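Local coordinates for protein Asp/Glu-specific dipeptidyl-peptidase (Flavobacterium psychrophilum, PDB 5JXF) that removes dipeptides from the N-terminus of oligopeptides as a serine peptidase of family S46, strictly requiring aspartate or glutamate at the P1 position, at residues A[412-424]-A[454-467]. Numbering follows the deposited sequence.
Sequences VVKNTELLSLGYK and FFKDFNSTVDEKVF. Unlike the reference sequence in segment 454-467: Ser-460 (reference Ala).
Asp-463 lays its carboxylate against the first turn of helix 417-424 and receives two successive backbone amides. Glu-417 N reaches OD1 of Asp-463 on the syn side, 20° out of the carboxylate plane, at a modelled separation too short to be taken literally; Leu-418 N meets OD2 of Asp-463 at 2.9 Å from above that plane, in a bent bond. With chi1 at -171°, CG of Asp-463 is swung opposite the backbone N, which carries the carboxylate from helix 460-467 to the two amides. Thr-416, the N-cap residue, makes no capping bond with its own side chain, whose OG1 turns back to Val-411 O; the first two amides of the helix are instead met by Asp-463, more than forty residues on. The axes of segments 417-424 and 460-467 stand at 90°, and the carboxylate spans the gap between them. Its OD2 also hydrogen-bonds Tyr-500 OH.

Ring contacts flank this site. CG2 of Thr-416 sits at the edge of the Phe-467 ring, while Leu-419 crosses that side chain at about a right angle, its CD2 3.6 Å from CE1 of Phe-467. Glu-417 runs past Phe-458 in the opposite direction, and its CB meets the ring edge at CD1 of Phe-458, 3.7 Å away. The ring of Phe-454 turns its CZ edge to the carbonyl O of Glu-417 at 3.3 Å, an oxygen that also accepts from Leu-421 N. Farther along, CD2 of Leu-421 touches CZ of Phe-455.

Replacing Asp-463 by alanine would probably leave the amides of Glu-417 and Leu-418 without this acceptor and remove the bond to Tyr-500. Lys-337 and Tyr-334 bind the Glu-417 carboxylate, and the helix N-terminus probably stabilises the negative charge of Asp-463, so this buried junction of helices 417-435 and 460-477, away from the annotated active-site residues, appears electrostatically compensated.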
loop_
_atom_site.group_PDB
_atom_site.type_symbol
_atom_site.label_atom_id
_atom_site.label_comp_id
_atom_site.label_asym_id
_atom_site.label_seq_id
_atom_site.Cartn_x
_atom_site.Cartn_y
_atom_site.Cartn_z
ATOM N N VAL A 412 -16.805 -29.500 -0.757
ATOM C CA VAL A 412 -17.242 -30.617 -1.583
ATOM C C VAL A 412 -17.765 -30.160 -2.951
ATOM O O VAL A 412 -17.444 -30.765 -3.976
ATOM C CB VAL A 412 -18.322 -31.435 -0.857
ATOM C CG1 VAL A 412 -18.836 -32.555 -1.744
ATOM C CG2 VAL A 412 -17.762 -31.986 0.442
ATOM N N VAL A 413 -18.542 -29.081 -2.970
ATOM C CA VAL A 413 -19.193 -28.626 -4.197
ATOM C C VAL A 413 -18.309 -27.761 -5.116
ATOM O O VAL A 413 -18.352 -27.900 -6.345
ATOM C CB VAL A 413 -20.471 -27.827 -3.863
ATOM C CG1 VAL A 413 -21.155 -27.334 -5.133
ATOM C CG2 VAL A 413 -21.419 -28.675 -3.031
ATOM N N LYS A 414 -17.504 -26.878 -4.536
ATOM C CA LYS A 414 -16.843 -25.852 -5.337
ATOM C C LYS A 414 -15.314 -25.987 -5.480
ATOM O O LYS A 414 -14.806 -25.914 -6.595
ATOM C CB LYS A 414 -17.205 -24.471 -4.774
ATOM C CG LYS A 414 -18.714 -24.325 -4.561
ATOM C CD LYS A 414 -19.231 -22.886 -4.608
ATOM C CE LYS A 414 -20.772 -22.894 -4.622
ATOM N NZ LYS A 414 -21.417 -21.647 -4.124
ATOM N N ASN A 415 -14.578 -26.190 -4.390
ATOM C CA ASN A 415 -13.115 -26.077 -4.480
ATOM C C ASN A 415 -12.328 -27.360 -4.757
ATOM O O ASN A 415 -11.264 -27.314 -5.378
ATOM C CB ASN A 415 -12.576 -25.450 -3.208
ATOM C CG ASN A 415 -12.979 -24.011 -3.061
ATOM O OD1 ASN A 415 -12.255 -23.109 -3.481
ATOM N ND2 ASN A 415 -14.134 -23.780 -2.453
ATOM N N THR A 416 -12.824 -28.493 -4.271
ATOM C CA THR A 416 -12.203 -29.784 -4.560
ATOM C C THR A 416 -12.907 -30.450 -5.735
ATOM O O THR A 416 -14.056 -30.894 -5.611
ATOM C CB THR A 416 -12.256 -30.718 -3.365
ATOM O OG1 THR A 416 -11.896 -30.001 -2.177
ATOM C CG2 THR A 416 -11.312 -31.883 -3.582
ATOM N N GLU A 417 -12.216 -30.530 -6.866
ATOM C CA GLU A 417 -12.862 -30.869 -8.130
ATOM C C GLU A 417 -13.322 -32.326 -8.195
ATOM O O GLU A 417 -14.297 -32.633 -8.878
ATOM C CB GLU A 417 -11.923 -30.543 -9.301
ATOM C CG GLU A 417 -11.602 -29.045 -9.421
ATOM C CD GLU A 417 -10.580 -28.726 -10.505
ATOM O OE1 GLU A 417 -10.995 -28.241 -11.577
ATOM O OE2 GLU A 417 -9.365 -28.949 -10.285
ATOM N N LEU A 418 -12.643 -33.217 -7.478
ATOM C CA LEU A 418 -13.045 -34.621 -7.457
ATOM C C LEU A 418 -14.308 -34.825 -6.619
ATOM O O LEU A 418 -15.207 -35.567 -7.009
ATOM C CB LEU A 418 -11.917 -35.512 -6.931
ATOM C CG LEU A 418 -12.254 -37.006 -6.822
ATOM C CD1 LEU A 418 -11.122 -37.873 -7.358
ATOM C CD2 LEU A 418 -12.591 -37.407 -5.390
ATOM N N LEU A 419 -14.358 -34.172 -5.462
ATOM C CA LEU A 419 -15.535 -34.199 -4.603
ATOM C C LEU A 419 -16.713 -33.570 -5.336
ATOM O O LEU A 419 -17.868 -33.973 -5.168
ATOM C CB LEU A 419 -15.269 -33.450 -3.299
ATOM C CG LEU A 419 -14.056 -33.881 -2.461
ATOM C CD1 LEU A 419 -14.015 -33.100 -1.164
ATOM C CD2 LEU A 419 -14.090 -35.378 -2.184
ATOM N N SER A 420 -16.396 -32.568 -6.149
ATOM C CA SER A 420 -17.378 -31.866 -6.947
ATOM C C SER A 420 -18.056 -32.818 -7.926
ATOM O O SER A 420 -19.287 -32.851 -8.024
ATOM C CB SER A 420 -16.716 -30.710 -7.693
ATOM O OG SER A 420 -17.658 -30.014 -8.481
ATOM N N LEU A 421 -17.253 -33.604 -8.640
ATOM C CA LEU A 421 -17.804 -34.526 -9.624
ATOM C C LEU A 421 -18.574 -35.645 -8.926
ATOM O O LEU A 421 -19.622 -36.093 -9.408
ATOM C CB LEU A 421 -16.705 -35.107 -10.514
ATOM C CG LEU A 421 -17.234 -36.067 -11.586
ATOM C CD1 LEU A 421 -18.162 -35.347 -12.554
ATOM C CD2 LEU A 421 -16.101 -36.761 -12.332
ATOM N N GLY A 422 -18.054 -36.080 -7.785
ATOM C CA GLY A 422 -18.709 -37.099 -6.988
ATOM C C GLY A 422 -20.075 -36.648 -6.516
ATOM O O GLY A 422 -21.038 -37.409 -6.569
ATOM N N TYR A 423 -20.166 -35.401 -6.065
ATOM C CA TYR A 423 -21.434 -34.865 -5.584
ATOM C C TYR A 423 -22.486 -34.711 -6.692
ATOM O O TYR A 423 -23.689 -34.671 -6.410
ATOM C CB TYR A 423 -21.214 -33.518 -4.900
ATOM C CG TYR A 423 -22.484 -32.911 -4.349
ATOM C CD1 TYR A 423 -23.175 -33.524 -3.314
ATOM C CD2 TYR A 423 -23.005 -31.743 -4.879
ATOM C CE1 TYR A 423 -24.338 -32.977 -2.812
ATOM C CE2 TYR A 423 -24.163 -31.190 -4.384
ATOM C CZ TYR A 423 -24.824 -31.811 -3.348
ATOM O OH TYR A 423 -25.984 -31.262 -2.850
ATOM N N LYS A 424 -22.045 -34.610 -7.944
ATOM C CA LYS A 424 -23.001 -34.559 -9.050
ATOM C C LYS A 424 -23.575 -35.944 -9.319
ATOM O O LYS A 424 -24.728 -36.071 -9.721
ATOM C CB LYS A 424 -22.359 -33.999 -10.315
ATOM C CG LYS A 424 -22.007 -32.527 -10.226
ATOM C CD LYS A 424 -21.515 -32.018 -11.559
ATOM C CE LYS A 424 -20.916 -30.629 -11.444
ATOM N NZ LYS A 424 -20.529 -30.171 -12.800
ATOM N N PHE A 454 -14.486 -30.303 -18.290
ATOM C CA PHE A 454 -14.108 -30.477 -16.893
ATOM C C PHE A 454 -12.745 -31.157 -16.796
ATOM O O PHE A 454 -11.873 -30.718 -16.040
ATOM C CB PHE A 454 -15.160 -31.296 -16.133
ATOM C CG PHE A 454 -14.757 -31.652 -14.716
ATOM C CD1 PHE A 454 -15.050 -30.804 -13.660
ATOM C CD2 PHE A 454 -14.085 -32.844 -14.438
ATOM C CE1 PHE A 454 -14.682 -31.137 -12.354
ATOM C CE2 PHE A 454 -13.716 -33.172 -13.140
ATOM C CZ PHE A 454 -14.016 -32.319 -12.102
ATOM N N PHE A 455 -12.573 -32.229 -17.564
ATOM C CA PHE A 455 -11.329 -32.991 -17.546
ATOM C C PHE A 455 -10.220 -32.351 -18.380
ATOM O O PHE A 455 -9.045 -32.649 -18.160
ATOM C CB PHE A 455 -11.574 -34.423 -18.026
ATOM C CG PHE A 455 -12.251 -35.281 -17.009
ATOM C CD1 PHE A 455 -11.541 -35.789 -15.931
ATOM C CD2 PHE A 455 -13.604 -35.562 -17.113
ATOM C CE1 PHE A 455 -12.163 -36.573 -14.979
ATOM C CE2 PHE A 455 -14.240 -36.349 -16.165
ATOM C CZ PHE A 455 -13.518 -36.854 -15.093
ATOM N N LYS A 456 -10.587 -31.489 -19.331
ATOM C CA LYS A 456 -9.590 -30.711 -20.063
ATOM C C LYS A 456 -8.857 -29.787 -19.092
ATOM O O LYS A 456 -7.673 -29.525 -19.254
ATOM C CB LYS A 456 -10.233 -29.902 -21.206
ATOM C CG LYS A 456 -9.263 -28.936 -21.928
ATOM C CD LYS A 456 -9.801 -28.427 -23.277
ATOM C CE LYS A 456 -11.028 -27.518 -23.142
ATOM N NZ LYS A 456 -10.762 -26.186 -22.519
ATOM N N ASP A 457 -9.570 -29.319 -18.069
ATOM C CA ASP A 457 -9.036 -28.338 -17.130
ATOM C C ASP A 457 -8.702 -28.978 -15.780
ATOM O O ASP A 457 -8.230 -28.309 -14.856
ATOM C CB ASP A 457 -10.032 -27.188 -16.937
ATOM C CG ASP A 457 -10.460 -26.553 -18.257
ATOM O OD1 ASP A 457 -9.720 -26.686 -19.254
ATOM O OD2 ASP A 457 -11.534 -25.910 -18.301
ATOM N N PHE A 458 -8.952 -30.277 -15.670
ATOM C CA PHE A 458 -8.707 -30.987 -14.425
ATOM C C PHE A 458 -7.283 -31.516 -14.365
ATOM O O PHE A 458 -6.815 -32.196 -15.281
ATOM C CB PHE A 458 -9.695 -32.143 -14.245
ATOM C CG PHE A 458 -9.455 -32.953 -12.999
ATOM C CD1 PHE A 458 -9.869 -32.485 -11.764
ATOM C CD2 PHE A 458 -8.806 -34.179 -13.062
ATOM C CE1 PHE A 458 -9.649 -33.227 -10.612
ATOM C CE2 PHE A 458 -8.582 -34.923 -11.915
ATOM C CZ PHE A 458 -9.006 -34.448 -10.690
ATOM N N ASN A 459 -6.599 -31.202 -13.275
ATOM C CA ASN A 459 -5.269 -31.735 -13.050
ATOM C C ASN A 459 -5.284 -32.561 -11.774
ATOM O O ASN A 459 -5.459 -32.015 -10.684
ATOM C CB ASN A 459 -4.238 -30.606 -12.967
ATOM C CG ASN A 459 -2.806 -31.116 -13.020
ATOM O OD1 ASN A 459 -2.243 -31.528 -12.007
ATOM N ND2 ASN A 459 -2.213 -31.090 -14.210
ATOM N N SER A 460 -5.139 -33.875 -11.922
ATOM C CA SER A 460 -5.160 -34.797 -10.791
ATOM C C SER A 460 -4.170 -34.404 -9.688
ATOM O O SER A 460 -4.533 -34.370 -8.512
ATOM C CB SER A 460 -4.870 -36.221 -11.274
ATOM O OG SER A 460 -4.267 -37.000 -10.260
ATOM N N THR A 461 -2.933 -34.092 -10.076
ATOM C CA THR A 461 -1.899 -33.683 -9.121
ATOM C C THR A 461 -2.332 -32.473 -8.289
ATOM O O THR A 461 -2.231 -32.492 -7.062
ATOM C CB THR A 461 -0.574 -33.354 -9.834
ATOM O OG1 THR A 461 -0.193 -34.455 -10.669
ATOM C CG2 THR A 461 0.526 -33.084 -8.819
ATOM N N VAL A 462 -2.833 -31.435 -8.957
ATOM C CA VAL A 462 -3.317 -30.241 -8.268
ATOM C C VAL A 462 -4.467 -30.537 -7.301
ATOM O O VAL A 462 -4.427 -30.153 -6.132
ATOM C CB VAL A 462 -3.795 -29.171 -9.268
ATOM C CG1 VAL A 462 -4.339 -27.954 -8.526
ATOM C CG2 VAL A 462 -2.665 -28.779 -10.210
ATOM N N ASP A 463 -5.488 -31.231 -7.794
ATOM C CA ASP A 463 -6.741 -31.361 -7.055
ATOM C C ASP A 463 -6.566 -32.152 -5.770
ATOM O O ASP A 463 -7.290 -31.970 -4.799
ATOM C CB ASP A 463 -7.821 -32.010 -7.928
ATOM C CG ASP A 463 -9.196 -31.973 -7.276
ATOM O OD1 ASP A 463 -9.707 -30.847 -7.082
ATOM O OD2 ASP A 463 -9.765 -33.052 -6.964
ATOM N N GLU A 464 -5.577 -33.024 -5.761
ATOM C CA GLU A 464 -5.312 -33.847 -4.599
ATOM C C GLU A 464 -4.586 -33.087 -3.496
ATOM O O GLU A 464 -4.835 -33.310 -2.315
ATOM C CB GLU A 464 -4.520 -35.066 -5.048
ATOM C CG GLU A 464 -4.106 -36.050 -3.963
ATOM C CD GLU A 464 -3.491 -37.309 -4.563
ATOM O OE1 GLU A 464 -3.477 -37.412 -5.812
ATOM O OE2 GLU A 464 -3.000 -38.159 -3.794
ATOM N N LYS A 465 -3.700 -32.175 -3.873
ATOM C CA LYS A 465 -3.048 -31.349 -2.868
ATOM C C LYS A 465 -4.068 -30.402 -2.235
ATOM O O LYS A 465 -4.086 -30.241 -1.017
ATOM C CB LYS A 465 -1.865 -30.583 -3.466
ATOM C CG LYS A 465 -0.739 -31.494 -3.946
ATOM C CD LYS A 465 0.291 -31.750 -2.841
ATOM C CE LYS A 465 0.842 -33.172 -2.917
ATOM N NZ LYS A 465 1.394 -33.651 -1.614
ATOM N N VAL A 466 -4.941 -29.805 -3.045
ATOM C CA VAL A 466 -5.993 -28.960 -2.483
ATOM C C VAL A 466 -7.012 -29.824 -1.717
ATOM O O VAL A 466 -7.579 -29.372 -0.720
ATOM C CB VAL A 466 -6.692 -28.094 -3.576
ATOM C CG1 VAL A 466 -7.355 -28.948 -4.610
ATOM C CG2 VAL A 466 -7.722 -27.172 -2.961
ATOM N N PHE A 467 -7.214 -31.069 -2.149
ATOM C CA PHE A 467 -8.082 -32.002 -1.412
ATOM C C PHE A 467 -7.514 -32.275 -0.029
ATOM O O PHE A 467 -8.248 -32.350 0.956
ATOM C CB PHE A 467 -8.252 -33.331 -2.168
ATOM C CG PHE A 467 -8.892 -34.437 -1.347
ATOM C CD1 PHE A 467 -10.269 -34.568 -1.287
ATOM C CD2 PHE A 467 -8.110 -35.358 -0.652
ATOM C CE1 PHE A 467 -10.853 -35.582 -0.540
ATOM C CE2 PHE A 467 -8.687 -36.368 0.098
ATOM C CZ PHE A 467 -10.060 -36.484 0.156
#